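Local coordinates for protein 1,3-alpha-isomaltosidase (Kribbella flavida DSM 17836, PDB 5X3I) that hydrolyses the alpha-1,3-glucosidic linkages of a cyclic tetrasaccharide derived from starch, releasing isomaltose inside the cell, at residues H671-N684 with T695-W707. The protein carries 1 engineered substitution. Sequence-based numbering, arbitrary orientation.
Sequences HPYQYLLGDELLIN and TTYLPAGEWIDVW. With SO4 (sulfate ion), chain K.
The side-chain amide of Gln674 pairs with both backbone polar atoms of Tyr697, much as a neighbouring strand would. Tyr697 N donates to Gln674 OE1 over 2.7 Å, in the carbonyl plane and on a lone pair, while Gln674 NE2 returns a bond of 2.9 Å to Tyr697 O. The chain of Gln674 is extended beyond CG (chi2 -175°), which carries the amide out to strand 695-698; glutamine suits the place because one flat group offers both an acceptor and a donor. Cutting this side chain back to an alanine is likely to leave the N-H and carbonyl of Tyr697 without these partners.

Asn684, one methylene shorter, only donates across the contact: ND2 gives a nearly straight bond, in its own amide plane, to Thr696 OG1 (2.7 Å, 170°) and a weak one to Thr695 O. Threonine suits position 696 because its hydroxyl accepts from Asn684 while its methyl CG2 packs on Leu682 CD2, 3.6 Å away. Tyr697 CB sits over one face of the partly exposed His671 imidazole in a CH-pi contact, 3.6 Å from the ring centroid; His671 NE2 bonds Glu667, and the Tyr697 hydroxyl Asp665.

Leu682 is buried, and its branched end suits a place among several apolar groups: with CG opposite the backbone N (chi1 -170°), CD1 faces Pro699 CD and Leu698 CD2. Trp703 offers the leucines a wide flat surface, CZ3 lying 3.9 Å from Leu682 CB and the ring edge meeting Leu676 CD2, while NE1 bonds Pro699 O.

Trp703 thus packs across its own antiparallel sheet, over strand 728-731, whereas Gln674, Asn684, Leu682 and His671 join that sheet to the strand pair 693-698 and 715-720, within the beta-rich C-terminal domain of family 31 glycoside hydrolases.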
ATOM      1  N   HIS A 671       9.664  16.564 -17.126  1.00 28.77           N
ATOM      2  CA  HIS A 671       8.593  17.083 -16.275  1.00 29.02           C
ATOM      3  C   HIS A 671       7.732  15.950 -15.724  1.00 26.76           C
ATOM      4  O   HIS A 671       6.562  15.836 -16.073  1.00 24.13           O
ATOM      5  CB  HIS A 671       7.736  18.071 -17.061  1.00 26.51           C
ATOM      6  CG  HIS A 671       8.543  19.070 -17.821  1.00 28.53           C
ATOM      7  ND1 HIS A 671       9.027  20.222 -17.246  1.00 29.51           N
ATOM      8  CD2 HIS A 671       8.991  19.068 -19.097  1.00 29.41           C
ATOM      9  CE1 HIS A 671       9.724  20.897 -18.140  1.00 29.96           C
ATOM     10  NE2 HIS A 671       9.718  20.219 -19.272  1.00 30.21           N
ATOM     11  N   PRO A 672       8.328  15.104 -14.873  1.00 24.48           N
ATOM     12  CA  PRO A 672       7.719  13.859 -14.401  1.00 23.74           C
ATOM     13  C   PRO A 672       6.527  14.058 -13.459  1.00 21.42           C
ATOM     14  O   PRO A 672       5.802  13.104 -13.224  1.00 25.95           O
ATOM     15  CB  PRO A 672       8.877  13.166 -13.676  1.00 22.38           C
ATOM     16  CG  PRO A 672       9.695  14.288 -13.164  1.00 24.54           C
ATOM     17  CD  PRO A 672       9.630  15.349 -14.227  1.00 22.81           C
ATOM     18  N   TYR A 673       6.361  15.249 -12.901  1.00 22.73           N
ATOM     19  CA  TYR A 673       5.263  15.505 -11.969  1.00 19.29           C
ATOM     20  C   TYR A 673       3.987  16.048 -12.629  1.00 23.25           C
ATOM     21  O   TYR A 673       2.951  16.179 -11.967  1.00 23.95           O
ATOM     22  CB  TYR A 673       5.732  16.457 -10.879  1.00 19.00           C
ATOM     23  CG  TYR A 673       6.835  15.874 -10.025  1.00 21.82           C
ATOM     24  CD1 TYR A 673       6.562  14.900  -9.073  1.00 20.28           C
ATOM     25  CD2 TYR A 673       8.148  16.297 -10.169  1.00 23.41           C
ATOM     26  CE1 TYR A 673       7.561  14.371  -8.289  1.00 20.75           C
ATOM     27  CE2 TYR A 673       9.159  15.770  -9.394  1.00 23.87           C
ATOM     28  CZ  TYR A 673       8.864  14.806  -8.456  1.00 24.30           C
ATOM     29  OH  TYR A 673       9.872  14.279  -7.679  1.00 25.30           O
ATOM     30  N   GLN A 674       4.074  16.361 -13.920  1.00 23.83           N
ATOM     31  CA  GLN A 674       2.923  16.778 -14.716  1.00 20.54           C
ATOM     32  C   GLN A 674       2.077  15.596 -15.119  1.00 18.68           C
ATOM     33  O   GLN A 674       2.587  14.498 -15.297  1.00 26.31           O
ATOM     34  CB  GLN A 674       3.355  17.507 -15.990  1.00 22.51           C
ATOM     35  CG  GLN A 674       4.030  18.815 -15.775  1.00 25.73           C
ATOM     36  CD  GLN A 674       4.329  19.526 -17.074  1.00 22.63           C
ATOM     37  OE1 GLN A 674       4.888  20.613 -17.069  1.00 25.97           O
ATOM     38  NE2 GLN A 674       3.950  18.920 -18.187  1.00 19.52           N
ATOM     39  N   TYR A 675       0.785  15.820 -15.285  1.00 19.17           N
ATOM     40  CA  TYR A 675      -0.090  14.770 -15.776  1.00 18.45           C
ATOM     41  C   TYR A 675      -1.364  15.327 -16.372  1.00 17.99           C
ATOM     42  O   TYR A 675      -1.749  16.461 -16.103  1.00 20.07           O
ATOM     43  CB  TYR A 675      -0.432  13.786 -14.654  1.00 18.25           C
ATOM     44  CG  TYR A 675      -1.121  14.418 -13.472  1.00 18.51           C
ATOM     45  CD1 TYR A 675      -0.390  15.024 -12.461  1.00 17.62           C
ATOM     46  CD2 TYR A 675      -2.510  14.401 -13.359  1.00 17.01           C
ATOM     47  CE1 TYR A 675      -1.011  15.597 -11.379  1.00 15.26           C
ATOM     48  CE2 TYR A 675      -3.139  14.964 -12.280  1.00 16.24           C
ATOM     49  CZ  TYR A 675      -2.392  15.569 -11.299  1.00 16.48           C
ATOM     50  OH  TYR A 675      -3.019  16.143 -10.228  1.00 18.66           O
ATOM     51  N   LEU A 676      -2.026  14.510 -17.173  1.00 20.35           N
ATOM     52  CA  LEU A 676      -3.348  14.833 -17.659  1.00 19.33           C
ATOM     53  C   LEU A 676      -4.366  14.218 -16.705  1.00 20.38           C
ATOM     54  O   LEU A 676      -4.239  13.048 -16.344  1.00 18.24           O
ATOM     55  CB  LEU A 676      -3.557  14.307 -19.076  1.00 19.10           C
ATOM     56  CG  LEU A 676      -2.660  14.919 -20.153  1.00 23.62           C
ATOM     57  CD1 LEU A 676      -2.691  14.063 -21.396  1.00 27.19           C
ATOM     58  CD2 LEU A 676      -3.114  16.332 -20.469  1.00 21.47           C
ATOM     59  N   LEU A 677      -5.346  15.009 -16.277  1.00 17.13           N
ATOM     60  CA  LEU A 677      -6.469  14.468 -15.531  1.00 16.33           C
ATOM     61  C   LEU A 677      -7.576  14.195 -16.539  1.00 16.05           C
ATOM     62  O   LEU A 677      -8.241  15.114 -17.014  1.00 20.88           O
ATOM     63  CB  LEU A 677      -6.918  15.454 -14.455  1.00 17.94           C
ATOM     64  CG  LEU A 677      -8.157  15.111 -13.616  1.00 16.19           C
ATOM     65  CD1 LEU A 677      -7.826  14.043 -12.604  1.00 16.32           C
ATOM     66  CD2 LEU A 677      -8.675  16.352 -12.915  1.00 14.70           C
ATOM     67  N   GLY A 678      -7.811  12.924 -16.819  1.00 15.14           N
ATOM     68  CA  GLY A 678      -8.625  12.561 -17.962  1.00 16.33           C
ATOM     69  C   GLY A 678      -8.012  13.060 -19.264  1.00 17.66           C
ATOM     70  O   GLY A 678      -6.853  13.468 -19.303  1.00 18.86           O
ATOM     71  N   ASP A 679      -8.803  13.042 -20.329  1.00 20.21           N
ATOM     72  CA  ASP A 679      -8.351  13.490 -21.641  1.00 19.00           C
ATOM     73  C   ASP A 679      -8.037  14.984 -21.700  1.00 23.22           C
ATOM     74  O   ASP A 679      -7.076  15.388 -22.343  1.00 26.66           O
ATOM     75  CB  ASP A 679      -9.406  13.177 -22.708  1.00 20.54           C
ATOM     76  CG  ASP A 679      -9.594  11.703 -22.932  1.00 18.73           C
ATOM     77  OD1 ASP A 679      -8.697  10.937 -22.563  1.00 25.69           O
ATOM     78  OD2 ASP A 679     -10.631  11.307 -23.488  1.00 26.44           O
ATOM     79  N   GLU A 680      -8.877  15.804 -21.075  1.00 24.42           N
ATOM     80  CA  GLU A 680      -8.877  17.241 -21.361  1.00 20.00           C
ATOM     81  C   GLU A 680      -8.035  18.207 -20.532  1.00 18.56           C
ATOM     82  O   GLU A 680      -7.821  19.335 -20.959  1.00 19.33           O
ATOM     83  CB  GLU A 680     -10.328  17.739 -21.299  1.00 19.25           C
ATOM     84  CG  GLU A 680     -11.348  16.773 -21.879  1.00 21.04           C
ATOM     85  CD  GLU A 680     -11.119  16.439 -23.344  1.00 25.01           C
ATOM     86  OE1 GLU A 680     -10.288  17.090 -24.000  1.00 26.35           O
ATOM     87  OE2 GLU A 680     -11.788  15.522 -23.847  1.00 25.12           O
ATOM     88  N   LEU A 681      -7.534  17.793 -19.377  1.00 19.12           N
ATOM     89  CA  LEU A 681      -6.885  18.754 -18.489  1.00 16.30           C
ATOM     90  C   LEU A 681      -5.466  18.346 -18.130  1.00 18.77           C
ATOM     91  O   LEU A 681      -5.235  17.219 -17.727  1.00 21.87           O
ATOM     92  CB  LEU A 681      -7.686  18.931 -17.196  1.00 14.34           C
ATOM     93  CG  LEU A 681      -9.087  19.542 -17.245  1.00 17.67           C
ATOM     94  CD1 LEU A 681      -9.748  19.435 -15.874  1.00 15.22           C
ATOM     95  CD2 LEU A 681      -9.033  20.983 -17.702  1.00 15.29           C
ATOM     96  N   LEU A 682      -4.538  19.288 -18.234  1.00 19.49           N
ATOM     97  CA  LEU A 682      -3.158  19.062 -17.840  1.00 18.21           C
ATOM     98  C   LEU A 682      -2.869  19.795 -16.539  1.00 18.64           C
ATOM     99  O   LEU A 682      -3.091  21.001 -16.417  1.00 21.50           O
ATOM    100  CB  LEU A 682      -2.198  19.507 -18.950  1.00 19.90           C
ATOM    101  CG  LEU A 682      -0.724  19.117 -18.806  1.00 19.57           C
ATOM    102  CD1 LEU A 682      -0.089  18.977 -20.165  1.00 23.43           C
ATOM    103  CD2 LEU A 682       0.023  20.147 -18.001  1.00 20.08           C
ATOM    104  N   ILE A 683      -2.378  19.049 -15.564  1.00 19.39           N
ATOM    105  CA  ILE A 683      -2.131  19.575 -14.233  1.00 18.05           C
ATOM    106  C   ILE A 683      -0.633  19.669 -13.960  1.00 18.24           C
ATOM    107  O   ILE A 683       0.120  18.790 -14.360  1.00 20.94           O
ATOM    108  CB  ILE A 683      -2.780  18.686 -13.157  1.00 15.31           C
ATOM    109  CG1 ILE A 683      -4.164  18.204 -13.604  1.00 14.80           C
ATOM    110  CG2 ILE A 683      -2.816  19.401 -11.825  1.00 17.72           C
ATOM    111  CD1 ILE A 683      -5.148  19.320 -13.906  1.00 18.19           C
ATOM    112  N   ASN A 684      -0.213  20.725 -13.277  1.00 19.23           N
ATOM    113  CA  ASN A 684       1.180  20.875 -12.878  1.00 19.57           C
ATOM    114  C   ASN A 684       1.326  21.381 -11.451  1.00 20.02           C
ATOM    115  O   ASN A 684       1.516  22.574 -11.231  1.00 22.43           O
ATOM    116  CB  ASN A 684       1.910  21.817 -13.839  1.00 22.21           C
ATOM    117  CG  ASN A 684       3.411  21.839 -13.607  1.00 22.93           C
ATOM    118  OD1 ASN A 684       3.952  20.990 -12.907  1.00 25.22           O
ATOM    119  ND2 ASN A 684       4.087  22.816 -14.197  1.00 22.76           N
ATOM    120  N   THR A 695       6.635  26.819 -14.208  1.00 26.51           N
ATOM    121  CA  THR A 695       6.730  26.548 -15.630  1.00 26.54           C
ATOM    122  C   THR A 695       6.196  25.173 -15.970  1.00 25.18           C
ATOM    123  O   THR A 695       6.555  24.181 -15.342  1.00 24.71           O
ATOM    124  CB  THR A 695       8.176  26.674 -16.120  1.00 28.97           C
ATOM    125  OG1 THR A 695       8.626  28.012 -15.885  1.00 27.29           O
ATOM    126  CG2 THR A 695       8.253  26.375 -17.603  1.00 26.32           C
ATOM    127  N   THR A 696       5.335  25.136 -16.980  1.00 24.13           N
ATOM    128  CA  THR A 696       4.655  23.927 -17.401  1.00 23.81           C
ATOM    129  C   THR A 696       5.027  23.600 -18.839  1.00 25.19           C
ATOM    130  O   THR A 696       5.132  24.496 -19.667  1.00 28.97           O
ATOM    131  CB  THR A 696       3.119  24.085 -17.285  1.00 22.34           C
ATOM    132  OG1 THR A 696       2.769  24.413 -15.938  1.00 25.32           O
ATOM    133  CG2 THR A 696       2.413  22.820 -17.698  1.00 21.03           C
ATOM    134  N   TYR A 697       5.237  22.327 -19.140  1.00 23.52           N
ATOM    135  CA  TYR A 697       5.488  21.939 -20.515  1.00 25.76           C
ATOM    136  C   TYR A 697       4.226  21.378 -21.134  1.00 25.37           C
ATOM    137  O   TYR A 697       3.737  20.321 -20.739  1.00 25.14           O
ATOM    138  CB  TYR A 697       6.626  20.914 -20.622  1.00 25.99           C
ATOM    139  CG  TYR A 697       6.771  20.357 -22.023  1.00 27.61           C
ATOM    140  CD1 TYR A 697       7.362  21.105 -23.032  1.00 28.21           C
ATOM    141  CD2 TYR A 697       6.298  19.097 -22.344  1.00 27.40           C
ATOM    142  CE1 TYR A 697       7.480  20.611 -24.317  1.00 25.70           C
ATOM    143  CE2 TYR A 697       6.415  18.595 -23.625  1.00 29.94           C
ATOM    144  CZ  TYR A 697       7.012  19.359 -24.607  1.00 30.05           C
ATOM    145  OH  TYR A 697       7.130  18.858 -25.881  1.00 30.92           O
ATOM    146  N   LEU A 698       3.707  22.096 -22.116  1.00 27.33           N
ATOM    147  CA  LEU A 698       2.527  21.659 -22.833  1.00 27.29           C
ATOM    148  C   LEU A 698       2.930  20.935 -24.105  1.00 27.81           C
ATOM    149  O   LEU A 698       3.576  21.512 -24.969  1.00 29.30           O
ATOM    150  CB  LEU A 698       1.628  22.849 -23.162  1.00 28.74           C
ATOM    151  CG  LEU A 698       1.106  23.666 -21.982  1.00 27.81           C
ATOM    152  CD1 LEU A 698       0.271  24.827 -22.479  1.00 26.96           C
ATOM    153  CD2 LEU A 698       0.295  22.788 -21.058  1.00 25.82           C
ATOM    154  N   PRO A 699       2.525  19.670 -24.234  1.00 30.29           N
ATOM    155  CA  PRO A 699       2.835  18.888 -25.431  1.00 31.45           C
ATOM    156  C   PRO A 699       2.049  19.384 -26.636  1.00 31.75           C
ATOM    157  O   PRO A 699       1.369  20.407 -26.544  1.00 32.32           O
ATOM    158  CB  PRO A 699       2.412  17.474 -25.043  1.00 29.72           C
ATOM    159  CG  PRO A 699       1.335  17.679 -24.031  1.00 29.41           C
ATOM    160  CD  PRO A 699       1.714  18.910 -23.268  1.00 28.44           C
ATOM    161  N   ALA A 700       2.129  18.658 -27.742  1.00 30.58           N
ATOM    162  CA  ALA A 700       1.491  19.069 -28.988  1.00 33.14           C
ATOM    163  C   ALA A 700      -0.012  19.217 -28.814  1.00 35.18           C
ATOM    164  O   ALA A 700      -0.608  18.553 -27.977  1.00 36.56           O
ATOM    165  CB  ALA A 700       1.790  18.075 -30.086  1.00 28.95           C
ATOM    166  N   GLY A 701      -0.611  20.075 -29.635  1.00 37.70           N
ATOM    167  CA  GLY A 701      -2.018  20.428 -29.536  1.00 37.13           C
ATOM    168  C   GLY A 701      -2.237  21.842 -29.037  1.00 34.78           C
ATOM    169  O   GLY A 701      -1.280  22.563 -28.773  1.00 31.52           O
ATOM    170  N   GLU A 702      -3.502  22.247 -28.938  1.00 37.23           N
ATOM    171  CA  GLU A 702      -3.841  23.621 -28.572  1.00 37.02           C
ATOM    172  C   GLU A 702      -4.391  23.715 -27.155  1.00 33.60           C
ATOM    173  O   GLU A 702      -5.214  22.905 -26.750  1.00 32.47           O
ATOM    174  CB  GLU A 702      -4.851  24.203 -29.556  1.00 41.76           C
ATOM    175  CG  GLU A 702      -4.373  24.217 -30.996  1.00 48.47           C
ATOM    176  CD  GLU A 702      -4.941  25.380 -31.776  1.00 57.66           C
ATOM    177  OE1 GLU A 702      -4.712  26.535 -31.361  1.00 62.11           O
ATOM    178  OE2 GLU A 702      -5.619  25.140 -32.797  1.00 64.56           O
ATOM    179  N   TRP A 703      -3.953  24.728 -26.418  1.00 32.12           N
ATOM    180  CA  TRP A 703      -4.231  24.801 -24.997  1.00 32.20           C
ATOM    181  C   TRP A 703      -4.827  26.126 -24.547  1.00 31.31           C
ATOM    182  O   TRP A 703      -4.586  27.178 -25.139  1.00 30.75           O
ATOM    183  CB  TRP A 703      -2.950  24.533 -24.209  1.00 28.16           C
ATOM    184  CG  TRP A 703      -2.390  23.182 -24.475  1.00 32.82           C
ATOM    185  CD1 TRP A 703      -1.441  22.854 -25.399  1.00 32.46           C
ATOM    186  CD2 TRP A 703      -2.753  21.961 -23.824  1.00 35.07           C
ATOM    187  NE1 TRP A 703      -1.189  21.510 -25.361  1.00 32.92           N
ATOM    188  CE2 TRP A 703      -1.981  20.936 -24.403  1.00 33.89           C
ATOM    189  CE3 TRP A 703      -3.657  21.633 -22.808  1.00 30.12           C
ATOM    190  CZ2 TRP A 703      -2.083  19.611 -23.999  1.00 30.49           C
ATOM    191  CZ3 TRP A 703      -3.756  20.320 -22.411  1.00 27.09           C
ATOM    192  CH2 TRP A 703      -2.974  19.323 -23.004  1.00 29.86           C
ATOM    193  N   ILE A 704      -5.595  26.051 -23.470  1.00 27.57           N
ATOM    194  CA  ILE A 704      -6.175  27.219 -22.839  1.00 26.19           C
ATOM    195  C   ILE A 704      -5.866  27.226 -21.353  1.00 23.74           C
ATOM    196  O   ILE A 704      -6.037  26.211 -20.677  1.00 24.46           O
ATOM    197  CB  ILE A 704      -7.691  27.262 -23.071  1.00 26.49           C
ATOM    198  CG1 ILE A 704      -7.967  27.832 -24.463  1.00 31.52           C
ATOM    199  CG2 ILE A 704      -8.386  28.084 -21.995  1.00 24.23           C
ATOM    200  CD1 ILE A 704      -9.364  27.635 -24.933  1.00 34.97           C
ATOM    201  N   ASP A 705      -5.378  28.358 -20.857  1.00 21.81           N
ATOM    202  CA  ASP A 705      -5.164  28.539 -19.433  1.00 23.35           C
ATOM    203  C   ASP A 705      -6.536  28.658 -18.767  1.00 27.21           C
ATOM    204  O   ASP A 705      -7.288  29.578 -19.069  1.00 26.52           O
ATOM    205  CB  ASP A 705      -4.310  29.790 -19.188  1.00 24.66           C
ATOM    206  CG  ASP A 705      -3.971  30.014 -17.724  1.00 27.03           C
ATOM    207  OD1 ASP A 705      -4.666  29.489 -16.831  1.00 29.77           O
ATOM    208  OD2 ASP A 705      -2.992  30.739 -17.460  1.00 28.17           O
ATOM    209  N   VAL A 706      -6.836  27.774 -17.818  1.00 25.77           N
ATOM    210  CA  VAL A 706      -8.209  27.680 -17.319  1.00 23.58           C
ATOM    211  C   VAL A 706      -8.565  28.841 -16.408  1.00 22.89           C
ATOM    212  O   VAL A 706      -9.736  29.114 -16.191  1.00 24.79           O
ATOM    213  CB  VAL A 706      -8.474  26.364 -16.551  1.00 18.43           C
ATOM    214  CG1 VAL A 706      -8.184  25.159 -17.428  1.00 17.70           C
ATOM    215  CG2 VAL A 706      -7.671  26.325 -15.273  1.00 17.85           C
ATOM    216  N   TRP A 707      -7.559  29.503 -15.853  1.00 21.97           N
ATOM    217  CA  TRP A 707      -7.807  30.611 -14.957  1.00 22.96           C
ATOM    218  C   TRP A 707      -8.115  31.920 -15.683  1.00 27.57           C
ATOM    219  O   TRP A 707      -8.876  32.735 -15.191  1.00 28.91           O
ATOM    220  CB  TRP A 707      -6.621  30.798 -14.018  1.00 24.12           C
ATOM    221  CG  TRP A 707      -6.241  29.533 -13.339  1.00 24.21           C
ATOM    222  CD1 TRP A 707      -5.051  28.878 -13.432  1.00 24.72           C
ATOM    223  CD2 TRP A 707      -7.069  28.739 -12.487  1.00 24.45           C
ATOM    224  NE1 TRP A 707      -5.080  27.734 -12.681  1.00 23.14           N
ATOM    225  CE2 TRP A 707      -6.308  27.625 -12.087  1.00 24.13           C
ATOM    226  CE3 TRP A 707      -8.381  28.868 -12.014  1.00 22.22           C
ATOM    227  CZ2 TRP A 707      -6.809  26.645 -11.244  1.00 23.94           C
ATOM    228  CZ3 TRP A 707      -8.879  27.892 -11.174  1.00 24.76           C
ATOM    229  CH2 TRP A 707      -8.095  26.796 -10.794  1.00 23.44           C
TER
HETATM  230  S   SO4 K 809      -7.123  20.569 -29.463  1.00 64.13           S
HETATM  231  O1  SO4 K 809      -7.709  21.727 -30.127  1.00 58.22           O
HETATM  232  O2  SO4 K 809      -8.039  20.132 -28.420  1.00 49.31           O
HETATM  233  O3  SO4 K 809      -6.917  19.489 -30.422  1.00 67.24           O
HETATM  234  O4  SO4 K 809      -5.835  20.932 -28.879  1.00 49.95           O